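Local coordinates for flagellar pocket-related cytoskeletal protein (Trypanosoma brucei, PDB 6SJQ) that forms part of the trypanosome flagellar pocket collar, its N-terminal ubiquitin-fold domain binding protein partners through a long structured loop, at residues A11-E22 against H99-M110. Residues are numbered along the deposited sequence; the frame is centred on the assembly and turned at random.
Sequences AADIFNNKVNFE and HKESQKEIPPAM
Asp13 and Ser102 meet in the closely packed part of the contact. The serine hydroxyl donates to Asp13 OD1 from above the carboxylate plane (3.1 Å) while also accepting from Lys104 N, which makes an ST turn. Lys18, its chain bent at chi2 (-82°) and chi4, curls its ammonium back to the syn side of Asp13 OD2, forming a salt bridge at 2.8 Å; its NZ also lies against Ser102 O, at a separation too short to be taken literally. Tyr90 also hydrogen-bonds the carboxylate, whose negative charge probably offsets the lysine's positive one. At the hairpin turn, Phe15 N points at His99 ND1 in the imidazole plane (3.0 Å, N-H...N angle 171°), a bond that identifies ND1 as the acceptor; His99 CE1 sits over the centre of the Phe15 ring, edge to face, and NE2 bonds His57. This is the ubiquitin fold of the BILBO1 N-terminal domain: its first two strands form a hairpin, closed here by a type I' turn from Ile14 to Asn17, and the extended segment 99-110, following strand 87-92, runs across one side of it. Farther along, Asn20 ND2 reaches Pro107 O nearly along the C=O axis (2.9 Å), its amide passing close to Ile106 CG2; Gln9 and Gln88 also hydrogen-bond this amide. Met110 then bridges Phe21, through Met110 N to Asn20 O and Glu22 N to Met110 O (2.9 Å each). The solvent side is looser: the exposed side chains of Asn16 and Lys100 barely touch, and water links Asn16 OD1 to Lys100 O. Even so, the extended chain of Lys104 carries its NZ to Asn16 O at 2.6 Å.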
ATOM      1  N   ALA A  11       1.956  -0.229   2.978  1.00 10.41           N
ATOM      2  CA  ALA A  11       0.994  -0.737   3.932  1.00 11.01           C
ATOM      3  C   ALA A  11      -0.366  -0.074   3.763  1.00 11.43           C
ATOM      4  O   ALA A  11      -0.478   1.056   3.268  1.00 11.39           O
ATOM      5  CB  ALA A  11       1.513  -0.538   5.371  1.00 11.31           C
ATOM      6  N   ALA A  12      -1.407  -0.807   4.166  1.00 11.39           N
ATOM      7  CA  ALA A  12      -2.770  -0.279   4.188  1.00 13.73           C
ATOM      8  C   ALA A  12      -3.624  -1.090   5.154  1.00 12.03           C
ATOM      9  O   ALA A  12      -3.245  -2.200   5.550  1.00 15.63           O
ATOM     10  CB  ALA A  12      -3.395  -0.308   2.781  1.00 14.18           C
ATOM     11  N   ASP A  13      -4.775  -0.540   5.520  1.00 13.26           N
ATOM     12  CA  ASP A  13      -5.732  -1.309   6.305  1.00 14.91           C
ATOM     13  C   ASP A  13      -6.768  -1.964   5.411  1.00 14.80           C
ATOM     14  O   ASP A  13      -7.545  -1.280   4.750  1.00 17.41           O
ATOM     15  CB  ASP A  13      -6.380  -0.440   7.380  1.00 17.39           C
ATOM     16  CG  ASP A  13      -5.440  -0.192   8.541  1.00 33.41           C
ATOM     17  OD1 ASP A  13      -5.145  -1.159   9.271  1.00 28.69           O
ATOM     18  OD2 ASP A  13      -4.965   0.953   8.712  1.00 26.28           O
ATOM     19  N   ILE A  14      -6.756  -3.295   5.382  1.00 14.00           N
ATOM     20  CA  ILE A  14      -7.705  -4.047   4.557  1.00 16.34           C
ATOM     21  C   ILE A  14      -8.565  -4.974   5.432  1.00 16.49           C
ATOM     22  O   ILE A  14      -8.052  -5.889   6.079  1.00 15.57           O
ATOM     23  CB  ILE A  14      -6.971  -4.882   3.480  1.00 19.03           C
ATOM     24  CG1 ILE A  14      -5.957  -4.021   2.684  1.00 17.22           C
ATOM     25  CG2 ILE A  14      -7.973  -5.591   2.576  1.00 13.92           C
ATOM     26  CD1 ILE A  14      -6.550  -3.019   1.693  1.00 14.06           C
ATOM     27  N   PHE A  15      -9.870  -4.736   5.433  1.00 15.75           N
ATOM     28  CA  PHE A  15     -10.816  -5.451   6.317  1.00 17.52           C
ATOM     29  C   PHE A  15     -10.337  -5.595   7.752  1.00 21.68           C
ATOM     30  O   PHE A  15     -10.330  -6.701   8.287  1.00 24.46           O
ATOM     31  CB  PHE A  15     -11.117  -6.854   5.781  1.00 17.10           C
ATOM     32  CG  PHE A  15     -11.781  -6.857   4.452  1.00 16.78           C
ATOM     33  CD1 PHE A  15     -13.045  -6.315   4.295  1.00 16.18           C
ATOM     34  CD2 PHE A  15     -11.153  -7.421   3.358  1.00 12.92           C
ATOM     35  CE1 PHE A  15     -13.673  -6.317   3.056  1.00 14.61           C
ATOM     36  CE2 PHE A  15     -11.778  -7.444   2.110  1.00 12.80           C
ATOM     37  CZ  PHE A  15     -13.037  -6.886   1.956  1.00 17.72           C
ATOM     38  N   ASN A  16      -9.917  -4.499   8.368  1.00 22.27           N
ATOM     39  CA  ASN A  16      -9.468  -4.558   9.767  1.00 35.36           C
ATOM     40  C   ASN A  16      -8.200  -5.386  10.037  1.00 34.52           C
ATOM     41  O   ASN A  16      -7.976  -5.829  11.165  1.00 26.61           O
ATOM     42  CB  ASN A  16     -10.604  -5.031  10.696  1.00 49.93           C
ATOM     43  CG  ASN A  16     -11.604  -3.936  11.012  1.00 60.13           C
ATOM     44  OD1 ASN A  16     -11.234  -2.786  11.259  1.00 65.22           O
ATOM     45  ND2 ASN A  16     -12.886  -4.296  11.024  1.00 64.06           N
ATOM     46  N   ASN A  17      -7.385  -5.610   9.010  1.00 25.06           N
ATOM     47  CA  ASN A  17      -6.024  -6.106   9.226  1.00 20.58           C
ATOM     48  C   ASN A  17      -5.063  -5.130   8.576  1.00 18.92           C
ATOM     49  O   ASN A  17      -5.357  -4.606   7.508  1.00 16.62           O
ATOM     50  CB  ASN A  17      -5.837  -7.491   8.611  1.00 24.87           C
ATOM     51  CG  ASN A  17      -6.689  -8.549   9.283  1.00 44.12           C
ATOM     52  OD1 ASN A  17      -7.638  -9.067   8.692  1.00 52.63           O
ATOM     53  ND2 ASN A  17      -6.357  -8.872  10.528  1.00 41.49           N
ATOM     54  N   LYS A  18      -3.920  -4.878   9.211  1.00 14.22           N
ATOM     55  CA  LYS A  18      -2.869  -4.082   8.584  1.00 16.87           C
ATOM     56  C   LYS A  18      -2.067  -4.996   7.679  1.00 17.87           C
ATOM     57  O   LYS A  18      -1.562  -6.027   8.119  1.00 20.05           O
ATOM     58  CB  LYS A  18      -1.920  -3.540   9.646  1.00 23.42           C
ATOM     59  CG  LYS A  18      -2.223  -2.153  10.118  1.00 43.38           C
ATOM     60  CD  LYS A  18      -1.660  -1.110   9.177  1.00 32.75           C
ATOM     61  CE  LYS A  18      -1.792   0.242   9.840  1.00 29.26           C
ATOM     62  NZ  LYS A  18      -3.040   0.301  10.658  1.00 29.74           N
ATOM     63  N   VAL A  19      -1.953  -4.639   6.407  1.00 10.82           N
ATOM     64  CA  VAL A  19      -1.164  -5.464   5.500  0.60 13.73           C
ATOM     65  C   VAL A  19       0.036  -4.650   5.061  1.00 15.60           C
ATOM     66  O   VAL A  19       0.007  -3.421   5.069  1.00 19.84           O
ATOM     67  CB  VAL A  19      -1.969  -5.957   4.282  0.60 16.34           C
ATOM     68  CG1 VAL A  19      -3.196  -6.761   4.735  0.60 18.38           C
ATOM     69  CG2 VAL A  19      -2.390  -4.799   3.413  0.60 14.06           C
ATOM     70  N   ASN A  20       1.131  -5.332   4.740  1.00 12.94           N
ATOM     71  CA  ASN A  20       2.343  -4.642   4.310  1.00 14.26           C
ATOM     72  C   ASN A  20       2.961  -5.459   3.202  1.00 12.65           C
ATOM     73  O   ASN A  20       3.312  -6.627   3.416  1.00 14.54           O
ATOM     74  CB  ASN A  20       3.344  -4.513   5.457  1.00 11.16           C
ATOM     75  CG  ASN A  20       4.451  -3.517   5.151  1.00 11.11           C
ATOM     76  OD1 ASN A  20       4.285  -2.651   4.292  1.00 12.10           O
ATOM     77  ND2 ASN A  20       5.577  -3.612   5.879  1.00 15.57           N
ATOM     78  N   PHE A  21       3.084  -4.855   2.015  1.00 11.16           N
ATOM     79  CA  PHE A  21       3.654  -5.523   0.848  1.00  9.96           C
ATOM     80  C   PHE A  21       4.990  -4.942   0.393  1.00 14.91           C
ATOM     81  O   PHE A  21       5.184  -3.710   0.346  1.00 12.88           O
ATOM     82  CB  PHE A  21       2.668  -5.458  -0.332  1.00 12.09           C
ATOM     83  CG  PHE A  21       1.412  -6.255  -0.123  1.00 14.03           C
ATOM     84  CD1 PHE A  21       1.460  -7.515   0.459  1.00 10.96           C
ATOM     85  CD2 PHE A  21       0.178  -5.752  -0.531  1.00 14.09           C
ATOM     86  CE1 PHE A  21       0.304  -8.254   0.638  1.00 19.49           C
ATOM     87  CE2 PHE A  21      -0.982  -6.477  -0.348  1.00 18.77           C
ATOM     88  CZ  PHE A  21      -0.918  -7.744   0.226  1.00 23.44           C
ATOM     89  N   GLU A  22       5.912  -5.838   0.045  1.00 11.93           N
ATOM     90  CA  GLU A  22       7.173  -5.437  -0.583  1.00 11.74           C
ATOM     91  C   GLU A  22       6.949  -5.325  -2.083  1.00 18.31           C
ATOM     92  O   GLU A  22       6.643  -6.327  -2.741  1.00 16.70           O
ATOM     93  CB  GLU A  22       8.219  -6.515  -0.293  1.00 19.42           C
ATOM     94  CG  GLU A  22       9.629  -6.161  -0.668  1.00 24.39           C
ATOM     95  CD  GLU A  22      10.570  -7.296  -0.316  1.00 38.28           C
ATOM     96  OE1 GLU A  22      10.918  -7.432   0.877  1.00 41.46           O
ATOM     97  OE2 GLU A  22      10.923  -8.072  -1.227  1.00 37.57           O
ATOM     98  N   HIS A  99     -13.232  -0.640   4.944  1.00 22.30           N
ATOM     99  CA  HIS A  99     -11.834  -0.487   5.318  1.00 26.25           C
ATOM    100  C   HIS A  99     -11.623   0.779   6.117  1.00 23.77           C
ATOM    101  O   HIS A  99     -11.748   1.884   5.587  1.00 29.24           O
ATOM    102  CB  HIS A  99     -10.950  -0.472   4.066  1.00 19.85           C
ATOM    103  CG  HIS A  99     -11.259  -1.590   3.116  1.00 20.80           C
ATOM    104  ND1 HIS A  99     -10.940  -2.899   3.385  1.00 17.29           N
ATOM    105  CD2 HIS A  99     -11.901  -1.590   1.921  1.00 12.77           C
ATOM    106  CE1 HIS A  99     -11.366  -3.668   2.392  1.00 14.43           C
ATOM    107  NE2 HIS A  99     -11.939  -2.898   1.491  1.00 14.09           N
ATOM    108  N   LYS A 100     -11.309   0.616   7.397  1.00 29.80           N
ATOM    109  CA  LYS A 100     -11.078   1.771   8.248  1.00 33.92           C
ATOM    110  C   LYS A 100      -9.697   1.717   8.877  1.00 40.81           C
ATOM    111  O   LYS A 100      -9.116   0.638   9.060  1.00 34.98           O
ATOM    112  CB  LYS A 100     -12.178   1.922   9.309  1.00 45.18           C
ATOM    113  CG  LYS A 100     -12.759   0.619   9.836  1.00 47.62           C
ATOM    114  CD  LYS A 100     -14.050   0.250   9.114  1.00 56.19           C
ATOM    115  CE  LYS A 100     -14.786  -0.881   9.845  1.00 56.24           C
ATOM    116  NZ  LYS A 100     -15.880  -1.500   9.029  1.00 47.24           N
ATOM    117  N   GLU A 101      -9.170   2.898   9.175  1.00 40.58           N
ATOM    118  CA  GLU A 101      -7.841   3.031   9.734  1.00 32.48           C
ATOM    119  C   GLU A 101      -7.767   2.398  11.112  1.00 36.91           C
ATOM    120  O   GLU A 101      -8.749   2.386  11.861  1.00 39.59           O
ATOM    121  CB  GLU A 101      -7.436   4.507   9.801  1.00 32.91           C
ATOM    122  CG  GLU A 101      -7.255   5.168   8.436  1.00 37.48           C
ATOM    123  CD  GLU A 101      -8.574   5.535   7.763  1.00 52.40           C
ATOM    124  OE1 GLU A 101      -9.650   5.235   8.333  1.00 58.86           O
ATOM    125  OE2 GLU A 101      -8.538   6.121   6.659  1.00 56.81           O
ATOM    126  N   SER A 102      -6.604   1.839  11.425  1.00 39.40           N
ATOM    127  CA  SER A 102      -6.329   1.335  12.760  1.00 39.04           C
ATOM    128  C   SER A 102      -4.883   1.643  13.081  1.00 38.98           C
ATOM    129  O   SER A 102      -4.063   1.852  12.178  1.00 39.12           O
ATOM    130  CB  SER A 102      -6.526  -0.171  12.828  1.00 35.06           C
ATOM    131  OG  SER A 102      -5.365  -0.825  12.348  1.00 32.11           O
ATOM    132  N   GLN A 103      -4.562   1.672  14.366  1.00 41.61           N
ATOM    133  CA  GLN A 103      -3.179   1.855  14.761  1.00 36.46           C
ATOM    134  C   GLN A 103      -2.575   0.494  15.035  1.00 33.82           C
ATOM    135  O   GLN A 103      -1.614   0.387  15.794  1.00 38.13           O
ATOM    136  CB  GLN A 103      -3.085   2.717  16.016  1.00 36.88           C
ATOM    137  CG  GLN A 103      -4.052   3.877  16.056  1.00 42.79           C
ATOM    138  CD  GLN A 103      -4.181   4.449  17.452  1.00 68.39           C
ATOM    139  OE1 GLN A 103      -5.118   4.125  18.185  1.00 62.20           O
ATOM    140  NE2 GLN A 103      -3.225   5.289  17.837  1.00 58.12           N
ATOM    141  N   LYS A 104      -3.156  -0.556  14.453  1.00 28.66           N
ATOM    142  CA  LYS A 104      -2.522  -1.864  14.526  1.00 30.01           C
ATOM    143  C   LYS A 104      -1.174  -1.732  13.837  1.00 32.64           C
ATOM    144  O   LYS A 104      -1.061  -1.072  12.802  1.00 35.86           O
ATOM    145  CB  LYS A 104      -3.375  -2.940  13.846  1.00 28.60           C
ATOM    146  CG  LYS A 104      -4.661  -3.261  14.577  1.00 32.34           C
ATOM    147  CD  LYS A 104      -5.424  -4.374  13.875  1.00 42.65           C
ATOM    148  CE  LYS A 104      -6.825  -4.494  14.436  1.00 52.88           C
ATOM    149  NZ  LYS A 104      -7.629  -5.482  13.680  1.00 42.06           N
ATOM    150  N   GLU A 105      -0.141  -2.325  14.416  1.00 32.23           N
ATOM    151  CA  GLU A 105       1.203  -2.126  13.887  1.00 33.01           C
ATOM    152  C   GLU A 105       1.361  -2.686  12.473  1.00 24.80           C
ATOM    153  O   GLU A 105       0.697  -3.659  12.079  1.00 23.94           O
ATOM    154  CB  GLU A 105       2.250  -2.744  14.812  1.00 37.17           C
ATOM    155  CG  GLU A 105       2.236  -4.250  14.821  1.00 29.81           C
ATOM    156  CD  GLU A 105       2.804  -4.827  16.109  1.00 70.57           C
ATOM    157  OE1 GLU A 105       3.839  -4.315  16.591  1.00 74.28           O
ATOM    158  OE2 GLU A 105       2.212  -5.793  16.642  1.00 73.03           O
ATOM    159  N   ILE A 106       2.245  -2.059  11.712  1.00 24.26           N
ATOM    160  CA  ILE A 106       2.568  -2.533  10.383  1.00 19.19           C
ATOM    161  C   ILE A 106       3.441  -3.790  10.494  1.00 17.67           C
ATOM    162  O   ILE A 106       4.525  -3.761  11.090  1.00 24.81           O
ATOM    163  CB  ILE A 106       3.297  -1.431   9.581  1.00 18.85           C
ATOM    164  CG1 ILE A 106       2.395  -0.204   9.414  1.00 22.99           C
ATOM    165  CG2 ILE A 106       3.696  -1.944   8.204  1.00 18.53           C
ATOM    166  CD1 ILE A 106       3.102   0.977   8.759  1.00 23.98           C
ATOM    167  N   PRO A 107       2.976  -4.905   9.916  1.00 20.76           N
ATOM    168  CA  PRO A 107       3.679  -6.187  10.009  1.00 23.66           C
ATOM    169  C   PRO A 107       4.845  -6.236   9.043  1.00 25.29           C
ATOM    170  O   PRO A 107       4.925  -5.371   8.153  1.00 17.15           O
ATOM    171  CB  PRO A 107       2.605  -7.198   9.585  1.00 23.79           C
ATOM    172  CG  PRO A 107       1.734  -6.430   8.643  1.00 24.27           C
ATOM    173  CD  PRO A 107       1.693  -5.029   9.198  1.00 20.83           C
ATOM    174  N   PRO A 108       5.753  -7.215   9.221  1.00 24.82           N
ATOM    175  CA  PRO A 108       6.839  -7.418   8.261  1.00 18.49           C
ATOM    176  C   PRO A 108       6.292  -7.576   6.846  1.00 24.02           C
ATOM    177  O   PRO A 108       5.309  -8.301   6.638  1.00 23.85           O
ATOM    178  CB  PRO A 108       7.481  -8.733   8.731  1.00 26.54           C
ATOM    179  CG  PRO A 108       7.215  -8.767  10.202  1.00 33.62           C
ATOM    180  CD  PRO A 108       5.840  -8.152  10.362  1.00 25.34           C
ATOM    181  N   ALA A 109       6.916  -6.899   5.884  1.00 22.16           N
ATOM    182  CA  ALA A 109       6.456  -6.918   4.497  1.00 18.43           C
ATOM    183  C   ALA A 109       6.476  -8.305   3.871  1.00 20.88           C
ATOM    184  O   ALA A 109       7.393  -9.086   4.116  1.00 22.76           O
ATOM    185  CB  ALA A 109       7.289  -5.966   3.652  1.00 18.82           C
ATOM    186  N   MET A 110       5.458  -8.603   3.066  1.00 16.01           N
ATOM    187  CA  MET A 110       5.406  -9.845   2.293  1.00 18.23           C
ATOM    188  C   MET A 110       5.240  -9.556   0.808  1.00 22.02           C
ATOM    189  O   MET A 110       4.814  -8.461   0.419  1.00 16.30           O
ATOM    190  CB  MET A 110       4.298 -10.808   2.799  1.00 21.11           C
ATOM    191  CG  MET A 110       2.865 -10.667   2.270  1.00 26.27           C
ATOM    192  SD  MET A 110       1.723 -11.902   3.036  1.00 31.04           S
ATOM    193  CE  MET A 110       1.850 -11.394   4.737  1.00 29.27           C
TER
HETATM  194  O   HOH W   1      -9.618  -1.504   7.151  1.00 37.28           O
HETATM  195  O   HOH W   2      -9.077  -1.437  10.701  1.00 41.78           O
HETATM  196  O   HOH W   3       2.839  -8.623   5.765  1.00 37.36           O